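Local coordinates for uncharacterized NTF2-like protein (PDB 3F14) that is of unknown function but adopts the NTF2-like, SnoaL-type fold, whose cone-shaped interior probably holds a small-molecule pocket, at residues 10-13 with 19-22. Sequence-based numbering, arbitrary orientation.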
loop_
_atom_site.group_PDB
_atom_site.type_symbol
_atom_site.label_atom_id
_atom_site.label_comp_id
_atom_site.label_asym_id
_atom_site.label_seq_id
_atom_site.Cartn_x
_atom_site.Cartn_y
_atom_site.Cartn_z
ATOM N N ALA A 10 -7.802 6.773 11.150
ATOM C CA ALA A 10 -7.095 5.754 10.364
ATOM C C ALA A 10 -6.574 4.668 11.263
ATOM O O ALA A 10 -6.647 3.482 10.935
ATOM C CB ALA A 10 -5.943 6.393 9.543
ATOM N N GLN A 11 -5.973 5.028 12.394
ATOM C CA GLN A 11 -5.501 4.027 13.336
ATOM C C GLN A 11 -6.604 3.087 13.785
ATOM O O GLN A 11 -6.409 1.876 13.794
ATOM C CB GLN A 11 -4.893 4.685 14.563
ATOM C CG GLN A 11 -3.549 5.368 14.325
ATOM C CD GLN A 11 -2.396 4.387 14.183
ATOM O OE1 GLN A 11 -2.462 3.261 14.681
ATOM N NE2 GLN A 11 -1.307 4.831 13.528
ATOM N N HIS A 12 -7.765 3.640 14.138
ATOM C CA HIS A 12 -8.887 2.809 14.563
ATOM C C HIS A 12 -9.381 1.901 13.466
ATOM O O HIS A 12 -9.528 0.706 13.668
ATOM C CB HIS A 12 -10.051 3.673 15.036
ATOM C CG HIS A 12 -9.905 4.163 16.439
ATOM N ND1 HIS A 12 -9.443 5.427 16.747
ATOM C CD2 HIS A 12 -10.169 3.548 17.615
ATOM C CE1 HIS A 12 -9.450 5.579 18.066
ATOM N NE2 HIS A 12 -9.884 4.454 18.614
ATOM N N PHE A 13 -9.579 2.422 12.247
ATOM C CA PHE A 13 -10.071 1.557 11.176
ATOM C C PHE A 13 -9.054 0.460 10.842
ATOM O O PHE A 13 -9.425 -0.700 10.721
ATOM C CB PHE A 13 -10.422 2.378 9.908
ATOM C CG PHE A 13 -11.160 1.559 8.848
ATOM C CD1 PHE A 13 -10.499 0.748 7.957
ATOM C CD2 PHE A 13 -12.562 1.619 8.790
ATOM C CE1 PHE A 13 -11.191 -0.027 7.049
ATOM C CE2 PHE A 13 -13.256 0.885 7.870
ATOM C CZ PHE A 13 -12.584 0.028 7.012
ATOM N N PRO A 19 -16.300 0.246 14.391
ATOM C CA PRO A 19 -17.406 1.020 15.010
ATOM C C PRO A 19 -16.976 2.367 15.574
ATOM O O PRO A 19 -17.795 3.264 15.637
ATOM C CB PRO A 19 -17.938 0.076 16.086
ATOM C CG PRO A 19 -17.563 -1.268 15.594
ATOM C CD PRO A 19 -16.236 -1.111 14.962
ATOM N N ALA A 20 -15.723 2.521 15.977
ATOM C CA ALA A 20 -15.229 3.817 16.475
ATOM C C ALA A 20 -15.243 4.906 15.418
ATOM O O ALA A 20 -15.184 6.086 15.766
ATOM C CB ALA A 20 -13.794 3.673 17.071
ATOM N N VAL A 21 -15.323 4.547 14.136
ATOM C CA VAL A 21 -15.225 5.569 13.089
ATOM C C VAL A 21 -16.382 5.592 12.099
ATOM O O VAL A 21 -16.360 6.381 11.145
ATOM C CB VAL A 21 -13.851 5.502 12.343
ATOM C CG1 VAL A 21 -12.719 5.779 13.317
ATOM C CG2 VAL A 21 -13.648 4.159 11.698
ATOM N N TYR A 22 -17.416 4.778 12.312
ATOM C CA TYR A 22 -18.586 4.849 11.413
ATOM C C TYR A 22 -19.161 6.268 11.268
ATOM O O TYR A 22 -19.567 6.658 10.162
ATOM C CB TYR A 22 -19.704 3.932 11.898
ATOM C CG TYR A 22 -19.413 2.452 11.862
ATOM C CD1 TYR A 22 -18.481 1.916 11.000
ATOM C CD2 TYR A 22 -20.147 1.585 12.667
ATOM C CE1 TYR A 22 -18.233 0.557 11.008
ATOM C CE2 TYR A 22 -19.917 0.228 12.652
ATOM C CZ TYR A 22 -18.944 -0.263 11.820
ATOM O OH TYR A 22 -18.695 -1.602 11.800
#
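A20 meets H12 through its methyl group alone: CB lies 3.7 Å from H12 CD2, approaching the imidazole obliquely. H12 ND1 hydrogen-bonds to the carbonyl oxygen of S8, one helical turn earlier, which is consistent with the ring being held with CD2 toward A20. V21 comes next and reaches both remaining points of contact, one with each methyl. Its CG1, anti to the carbonyl carbon, packs 3.8 Å from H12 CB. The other methyl, CG2, sits 4.0 Å from F13 CD2. It lies near the plane of the phenyl ring, at its edge, and the two side chains cross at roughly a right angle. F13 has CG anti to the backbone N (chi1 -170°), and with this torsion the CD2 edge of the ring meets V21; the ring also meets W31 edge-to-face and touches C49 of helix 42-57. No hydrogen bond joins the segments, and every touching pair sets a methyl of A20 or V21 against carbon atoms of H12 or F13, so the 180 Å² buried between them reflects apolar packing. Beyond V21, the hydroxyl of Y22 hydrogen-bonds to N50 of helix 42-57. The carbonyl oxygen of F13 accepts a hydrogen bond from hydroxyl O3 of a Tris molecule, probably from the crystallisation liquor, consistent with a nearby pocket. The C-terminal part of helix 2-14 thus packs on the loop leading to strand 25-26, within the NTF2-like fold, where helices pack against a curved mixed sheet to enclose a cone-shaped interior.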